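Local coordinates for mandelate racemase/muconate lactonizing enzyme family protein (Sulfitobacter sp. NAS-14.1, PDB 3T4W) that probably acts as a lyase or racemase of the enolase superfamily, abstracting a proton next to a substrate carboxylate, though its own substrate is not established, at residues E145-Y150 and H345-I350; E339-I344 and A385-E390. One frame throughout, in Å; residues are numbered along the deposited sequence.

Contact 1 (E145-Y150 and H345-I350); sequences ERVRGY and HLAASI
V147, on strand 146-152, meets A347, on helix 337-349, through both of its methyl groups. CG2 lies 3.7 Å from A347 CB and CG1 lies 3.8 Å from the same A347 CB, so the alanine methyl faces the fork of the valine rather than one branch. The first torsion of V147 accounts for this: CG1 is anti to the backbone N (chi1 172°) and CG2 is anti to the carbonyl carbon, while the bond from CA to CB itself is directed at the helix. CG2 also comes to 4.1 Å from A348 N, touching the helix backbone one residue further on. The short alanine side chains are consistent with a close approach of strand and helix, 6.7 Å between V147 CA and A348 CA. Around this tight patch, C356 of the neighbouring strand touches both V147 and A347, and I353 packs on A347.

The looser side is at the start of the strand, where E145 and R146 are exposed and their CB atoms leave the backbone away from the helix. No hydrogen bond crosses between the two segments. A polar tie to the 345-350 segment is indirect: N144 ND2 bonds to A347 O and I350 O. S349 OG and S349 N both bond to L346 O, with S349 OG 3.0 Å from L346 O. Strand 146-152 pairs in parallel with 185-188 and 356-358, and this buried strand-to-helix packing is typical of the modified TIM barrel of the enolase superfamily, in which helices surround a barrel of mainly parallel strands.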
ATOM      1  N   GLU A 145      12.652  35.095  18.431  1.00 16.06           N
ATOM      2  CA  GLU A 145      13.030  36.490  18.584  1.00 18.18           C
ATOM      3  C   GLU A 145      13.373  37.088  17.224  1.00 17.85           C
ATOM      4  O   GLU A 145      13.029  38.235  16.932  1.00 19.40           O
ATOM      5  CB  GLU A 145      14.186  36.640  19.577  1.00 16.89           C
ATOM      6  CG  GLU A 145      13.905  35.959  20.910  1.00 24.33           C
ATOM      7  CD  GLU A 145      14.742  36.504  22.053  1.00 36.10           C
ATOM      8  OE1 GLU A 145      14.822  35.828  23.104  1.00 30.90           O
ATOM      9  OE2 GLU A 145      15.313  37.605  21.906  1.00 44.30           O
ATOM     10  N   ARG A 146      14.034  36.297  16.390  1.00 15.33           N
ATOM     11  CA  ARG A 146      14.397  36.725  15.048  1.00 16.37           C
ATOM     12  C   ARG A 146      13.985  35.669  14.038  1.00 18.75           C
ATOM     13  O   ARG A 146      13.770  34.506  14.386  1.00 19.48           O
ATOM     14  CB  ARG A 146      15.902  36.958  14.949  1.00 17.04           C
ATOM     15  CG  ARG A 146      16.376  38.198  15.653  1.00 22.18           C
ATOM     16  CD  ARG A 146      17.831  38.061  16.087  1.00 24.47           C
ATOM     17  NE  ARG A 146      18.775  38.320  15.005  1.00 24.35           N
ATOM     18  CZ  ARG A 146      19.448  37.376  14.356  1.00 23.97           C
ATOM     19  NH1 ARG A 146      20.293  37.712  13.387  1.00 25.51           N
ATOM     20  NH2 ARG A 146      19.278  36.098  14.677  1.00 21.99           N
ATOM     21  N   VAL A 147      13.886  36.075  12.782  1.00 15.42           N
ATOM     22  CA  VAL A 147      13.514  35.154  11.726  1.00 15.79           C
ATOM     23  C   VAL A 147      14.517  35.225  10.581  1.00 17.33           C
ATOM     24  O   VAL A 147      14.878  36.309  10.110  1.00 18.64           O
ATOM     25  CB  VAL A 147      12.091  35.434  11.208  1.00 19.42           C
ATOM     26  CG1 VAL A 147      11.787  34.579   9.973  1.00 17.71           C
ATOM     27  CG2 VAL A 147      11.077  35.184  12.314  1.00 17.48           C
ATOM     28  N   ARG A 148      14.982  34.055  10.165  1.00 14.36           N
ATOM     29  CA  ARG A 148      15.901  33.920   9.052  1.00 14.18           C
ATOM     30  C   ARG A 148      15.217  34.400   7.781  1.00 14.27           C
ATOM     31  O   ARG A 148      14.060  34.065   7.518  1.00 12.42           O
ATOM     32  CB  ARG A 148      16.312  32.455   8.911  1.00 14.19           C
ATOM     33  CG  ARG A 148      17.593  32.217   8.150  1.00 16.20           C
ATOM     34  CD  ARG A 148      17.887  30.724   8.082  1.00 18.27           C
ATOM     35  NE  ARG A 148      18.848  30.417   7.030  1.00 19.54           N
ATOM     36  CZ  ARG A 148      19.162  29.191   6.624  1.00 18.48           C
ATOM     37  NH1 ARG A 148      18.584  28.131   7.174  1.00 17.46           N
ATOM     38  NH2 ARG A 148      20.049  29.030   5.653  1.00 19.01           N
ATOM     39  N   GLY A 149      15.929  35.201   6.999  1.00 13.68           N
ATOM     40  CA  GLY A 149      15.385  35.703   5.758  1.00 13.77           C
ATOM     41  C   GLY A 149      16.133  35.179   4.553  1.00 13.95           C
ATOM     42  O   GLY A 149      17.255  34.687   4.664  1.00 12.42           O
ATOM     43  N   TYR A 150      15.501  35.269   3.392  1.00 12.78           N
ATOM     44  CA  TYR A 150      16.210  35.027   2.150  1.00 13.30           C
ATOM     45  C   TYR A 150      15.702  35.949   1.061  1.00 13.01           C
ATOM     46  O   TYR A 150      14.596  36.482   1.154  1.00 12.37           O
ATOM     47  CB  TYR A 150      16.106  33.563   1.720  1.00 12.06           C
ATOM     48  CG  TYR A 150      14.789  33.138   1.105  1.00 10.21           C
ATOM     49  CD1 TYR A 150      13.736  32.707   1.899  1.00 12.34           C
ATOM     50  CD2 TYR A 150      14.616  33.126  -0.271  1.00 10.81           C
ATOM     51  CE1 TYR A 150      12.535  32.294   1.341  1.00 11.44           C
ATOM     52  CE2 TYR A 150      13.426  32.712  -0.838  1.00 12.89           C
ATOM     53  CZ  TYR A 150      12.388  32.297  -0.029  1.00 12.86           C
ATOM     54  OH  TYR A 150      11.200  31.888  -0.591  1.00 12.88           O
ATOM     55  N   HIS A 345       4.731  37.741  11.282  1.00 13.24           N
ATOM     56  CA  HIS A 345       3.983  37.450  12.502  1.00 13.48           C
ATOM     57  C   HIS A 345       3.618  35.967  12.592  1.00 13.72           C
ATOM     58  O   HIS A 345       3.500  35.415  13.686  1.00 14.97           O
ATOM     59  CB  HIS A 345       2.746  38.344  12.623  1.00 12.87           C
ATOM     60  CG  HIS A 345       3.056  39.717  13.133  1.00 13.98           C
ATOM     61  ND1 HIS A 345       3.149  40.007  14.478  1.00 13.22           N
ATOM     62  CD2 HIS A 345       3.327  40.873  12.478  1.00 13.44           C
ATOM     63  CE1 HIS A 345       3.453  41.284  14.631  1.00 16.39           C
ATOM     64  NE2 HIS A 345       3.564  41.833  13.433  1.00 16.18           N
ATOM     65  N   LEU A 346       3.440  35.323  11.443  1.00 11.06           N
ATOM     66  CA  LEU A 346       3.322  33.871  11.424  1.00 14.92           C
ATOM     67  C   LEU A 346       4.665  33.269  11.842  1.00 14.55           C
ATOM     68  O   LEU A 346       4.743  32.489  12.787  1.00 13.85           O
ATOM     69  CB  LEU A 346       2.921  33.371  10.033  1.00 13.64           C
ATOM     70  CG  LEU A 346       2.778  31.855   9.854  1.00 13.90           C
ATOM     71  CD1 LEU A 346       1.695  31.287  10.769  1.00 11.70           C
ATOM     72  CD2 LEU A 346       2.484  31.498   8.399  1.00 13.92           C
ATOM     73  N   ALA A 347       5.720  33.663  11.135  1.00 12.27           N
ATOM     74  CA  ALA A 347       7.062  33.157  11.396  1.00 13.74           C
ATOM     75  C   ALA A 347       7.442  33.215  12.876  1.00 15.76           C
ATOM     76  O   ALA A 347       7.909  32.228  13.439  1.00 14.49           O
ATOM     77  CB  ALA A 347       8.085  33.906  10.553  1.00 11.70           C
ATOM     78  N   ALA A 348       7.248  34.372  13.502  1.00 14.87           N
ATOM     79  CA  ALA A 348       7.676  34.562  14.882  1.00 13.93           C
ATOM     80  C   ALA A 348       6.932  33.644  15.839  1.00 14.14           C
ATOM     81  O   ALA A 348       7.397  33.393  16.953  1.00 12.98           O
ATOM     82  CB  ALA A 348       7.495  36.016  15.302  1.00 12.95           C
ATOM     83  N   SER A 349       5.777  33.146  15.405  1.00 12.55           N
ATOM     84  CA  SER A 349       4.903  32.378  16.283  1.00 13.66           C
ATOM     85  C   SER A 349       5.021  30.849  16.146  1.00 15.18           C
ATOM     86  O   SER A 349       4.448  30.111  16.951  1.00 15.19           O
ATOM     87  CB  SER A 349       3.442  32.795  16.082  1.00 13.39           C
ATOM     88  OG  SER A 349       2.846  32.071  15.016  1.00 14.18           O
ATOM     89  N   ILE A 350       5.746  30.367  15.142  1.00 13.10           N
ATOM     90  CA  ILE A 350       5.801  28.920  14.911  1.00 15.39           C
ATOM     91  C   ILE A 350       7.194  28.320  15.151  1.00 14.10           C
ATOM     92  O   ILE A 350       8.201  28.850  14.684  1.00 14.60           O
ATOM     93  CB  ILE A 350       5.302  28.553  13.504  1.00 13.32           C
ATOM     94  CG1 ILE A 350       6.091  29.323  12.450  1.00 13.83           C
ATOM     95  CG2 ILE A 350       3.808  28.847  13.368  1.00 12.43           C
ATOM     96  CD1 ILE A 350       5.996  28.714  11.060  1.00 14.13           C
TER

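Contact 2 (E339-I344 and A385-E390); sequences EWAANI and AGLGLE
A341 and L387 bring the two backbones to 6.1 Å between their CA atoms, where the 339-344 segment of helix 337-349 passes an irregular segment that opens with a type II' turn from A385 to G388. G386 occupies the first inner position of that turn with phi 60° and psi -135°, and L387 follows, its CB directed toward the helix.

The two leucines divide the work. L389 meets A341 broadly: its CD1 is 3.6 Å from A341 CB, and its CD2 lies 4.0 Å from the same A341 CB, so the alanine methyl sits against the forked end of the leucine. L387 uses one branch, CD2, which lies 3.9 Å from A342 N and equally near A342 CA; it thus presses on the helix backbone between the two alanines, with A342 CB at 4.3 Å from CD2. In L387, CG is anti to the carbonyl carbon (chi1 -76°), which, with the extended second torsion, brings CD2 to the helix. I121 of helix 110-130 touches both A342 and L387, while T371 and I372 border L389.

No hydrogen bond joins the two segments directly. Beyond them, D125 OD1 accepts from L387 N, and G386 makes backbone bonds with R133 and V135; these bonds probably help hold the path of the loop. The contact itself is apolar and dispersive, side chain on side chain and on backbone, so methyl burial probably seats the loop on the helix.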
ATOM      1  N   GLU A 339       1.665  41.939   3.151  1.00 14.68           N
ATOM      2  CA  GLU A 339       1.672  40.480   3.190  1.00 12.73           C
ATOM      3  C   GLU A 339       2.934  39.973   3.880  1.00 14.71           C
ATOM      4  O   GLU A 339       2.895  38.998   4.641  1.00 14.58           O
ATOM      5  CB  GLU A 339       1.550  39.857   1.796  1.00 13.42           C
ATOM      6  CG  GLU A 339       1.127  38.377   1.867  1.00 16.33           C
ATOM      7  CD  GLU A 339       1.389  37.586   0.589  1.00 16.49           C
ATOM      8  OE1 GLU A 339       2.546  37.571   0.115  1.00 17.55           O
ATOM      9  OE2 GLU A 339       0.441  36.953   0.074  1.00 16.15           O
ATOM     10  N   TRP A 340       4.056  40.640   3.618  1.00 12.40           N
ATOM     11  CA  TRP A 340       5.311  40.270   4.256  1.00 12.91           C
ATOM     12  C   TRP A 340       5.166  40.332   5.777  1.00 14.59           C
ATOM     13  O   TRP A 340       5.582  39.418   6.494  1.00 15.02           O
ATOM     14  CB  TRP A 340       6.439  41.179   3.776  1.00 13.06           C
ATOM     15  CG  TRP A 340       7.787  40.773   4.278  1.00 16.18           C
ATOM     16  CD1 TRP A 340       8.389  39.556   4.125  1.00 17.39           C
ATOM     17  CD2 TRP A 340       8.713  41.591   5.001  1.00 15.13           C
ATOM     18  NE1 TRP A 340       9.627  39.563   4.716  1.00 14.75           N
ATOM     19  CE2 TRP A 340       9.852  40.800   5.262  1.00 16.69           C
ATOM     20  CE3 TRP A 340       8.687  42.911   5.458  1.00 13.24           C
ATOM     21  CZ2 TRP A 340      10.958  41.287   5.962  1.00 16.46           C
ATOM     22  CZ3 TRP A 340       9.786  43.395   6.147  1.00 17.31           C
ATOM     23  CH2 TRP A 340      10.906  42.584   6.395  1.00 15.77           C
ATOM     24  N   ALA A 341       4.549  41.409   6.252  1.00 11.60           N
ATOM     25  CA  ALA A 341       4.303  41.617   7.670  1.00 11.77           C
ATOM     26  C   ALA A 341       3.523  40.469   8.295  1.00 12.43           C
ATOM     27  O   ALA A 341       3.837  40.026   9.395  1.00 12.46           O
ATOM     28  CB  ALA A 341       3.564  42.933   7.887  1.00 11.54           C
ATOM     29  N   ALA A 342       2.487  40.003   7.608  1.00 11.99           N
ATOM     30  CA  ALA A 342       1.733  38.864   8.106  1.00 13.07           C
ATOM     31  C   ALA A 342       2.627  37.625   8.103  1.00 13.93           C
ATOM     32  O   ALA A 342       2.571  36.819   9.027  1.00 12.87           O
ATOM     33  CB  ALA A 342       0.465  38.632   7.288  1.00 10.39           C
ATOM     34  N   ASN A 343       3.458  37.489   7.068  1.00 14.33           N
ATOM     35  CA  ASN A 343       4.407  36.380   6.989  1.00 15.38           C
ATOM     36  C   ASN A 343       5.270  36.300   8.238  1.00 16.42           C
ATOM     37  O   ASN A 343       5.522  35.220   8.782  1.00 15.58           O
ATOM     38  CB  ASN A 343       5.321  36.536   5.775  1.00 14.83           C
ATOM     39  CG  ASN A 343       4.617  36.242   4.473  1.00 15.61           C
ATOM     40  OD1 ASN A 343       3.515  35.689   4.458  1.00 16.30           O
ATOM     41  ND2 ASN A 343       5.252  36.610   3.364  1.00 15.76           N
ATOM     42  N   ILE A 344       5.709  37.467   8.688  1.00 15.84           N
ATOM     43  CA  ILE A 344       6.646  37.567   9.788  1.00 14.38           C
ATOM     44  C   ILE A 344       5.987  37.337  11.148  1.00 13.58           C
ATOM     45  O   ILE A 344       6.602  36.771  12.056  1.00 15.18           O
ATOM     46  CB  ILE A 344       7.414  38.900   9.705  1.00 16.29           C
ATOM     47  CG1 ILE A 344       8.405  38.806   8.543  1.00 14.85           C
ATOM     48  CG2 ILE A 344       8.130  39.218  11.010  1.00 12.89           C
ATOM     49  CD1 ILE A 344       9.452  39.828   8.564  1.00 18.59           C
ATOM     50  N   ALA A 385       1.821  47.482  18.061  1.00 15.38           N
ATOM     51  CA  ALA A 385       0.550  46.764  18.013  1.00 17.58           C
ATOM     52  C   ALA A 385       0.212  46.284  16.604  1.00 15.78           C
ATOM     53  O   ALA A 385       0.750  46.788  15.620  1.00 14.60           O
ATOM     54  CB  ALA A 385      -0.576  47.631  18.560  1.00 16.87           C
ATOM     55  N   GLY A 386      -0.685  45.306  16.528  1.00 15.62           N
ATOM     56  CA  GLY A 386      -1.152  44.783  15.259  1.00 14.93           C
ATOM     57  C   GLY A 386      -0.023  44.212  14.434  1.00 15.28           C
ATOM     58  O   GLY A 386       0.826  43.485  14.956  1.00 15.99           O
ATOM     59  N   LEU A 387      -0.016  44.542  13.144  1.00 14.04           N
ATOM     60  CA  LEU A 387       1.037  44.101  12.235  1.00 14.02           C
ATOM     61  C   LEU A 387       2.326  44.889  12.462  1.00 17.71           C
ATOM     62  O   LEU A 387       3.401  44.490  11.995  1.00 15.36           O
ATOM     63  CB  LEU A 387       0.584  44.227  10.777  1.00 14.07           C
ATOM     64  CG  LEU A 387      -0.406  43.179  10.242  1.00 14.33           C
ATOM     65  CD1 LEU A 387      -0.934  43.570   8.859  1.00  9.68           C
ATOM     66  CD2 LEU A 387       0.217  41.784  10.205  1.00 12.33           C
ATOM     67  N   GLY A 388       2.211  46.002  13.188  1.00 14.88           N
ATOM     68  CA  GLY A 388       3.358  46.818  13.544  1.00 13.48           C
ATOM     69  C   GLY A 388       3.756  47.768  12.431  1.00 15.56           C
ATOM     70  O   GLY A 388       4.908  48.194  12.347  1.00 18.19           O
ATOM     71  N   LEU A 389       2.795  48.114  11.583  1.00 15.03           N
ATOM     72  CA  LEU A 389       3.069  48.925  10.403  1.00 16.14           C
ATOM     73  C   LEU A 389       2.506  50.338  10.456  1.00 16.80           C
ATOM     74  O   LEU A 389       1.458  50.586  11.051  1.00 17.77           O
ATOM     75  CB  LEU A 389       2.483  48.247   9.172  1.00 13.95           C
ATOM     76  CG  LEU A 389       2.904  46.806   8.940  1.00 13.15           C
ATOM     77  CD1 LEU A 389       2.214  46.288   7.687  1.00 10.38           C
ATOM     78  CD2 LEU A 389       4.414  46.738   8.821  1.00 11.75           C
ATOM     79  N   GLU A 390       3.215  51.258   9.812  1.00 15.89           N
ATOM     80  CA  GLU A 390       2.632  52.528   9.406  1.00 18.85           C
ATOM     81  C   GLU A 390       2.469  52.488   7.895  1.00 19.10           C
ATOM     82  O   GLU A 390       3.417  52.769   7.153  1.00 19.07           O
ATOM     83  CB  GLU A 390       3.537  53.700   9.781  1.00 20.23           C
ATOM     84  CG  GLU A 390       3.386  54.223  11.201  1.00 24.56           C
ATOM     85  CD  GLU A 390       4.008  55.606  11.358  1.00 40.00           C
ATOM     86  OE1 GLU A 390       5.087  55.704  11.986  1.00 39.04           O
ATOM     87  OE2 GLU A 390       3.433  56.591  10.833  1.00 37.61           O
TER

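Both contacts use helix 337-349, contact 1 toward its C-terminal part and contact 2 earlier along it, with centres about 12 Å apart. Each is a buried, alanine-based apolar patch without a direct hydrogen bond. Contact 1 binds the helix to a barrel strand, whereas contact 2 seats an irregular loop on it; there one touching residue, L389, is partly exposed, while every touching residue of contact 1 is buried. Contact 2 also buries more surface, 143 against 106 Å². A polar link joins them: H345 NE2 lies 3.0 Å from L387 O in a probable hydrogen bond, connecting a residue of the 345-350 segment with the loop of contact 2.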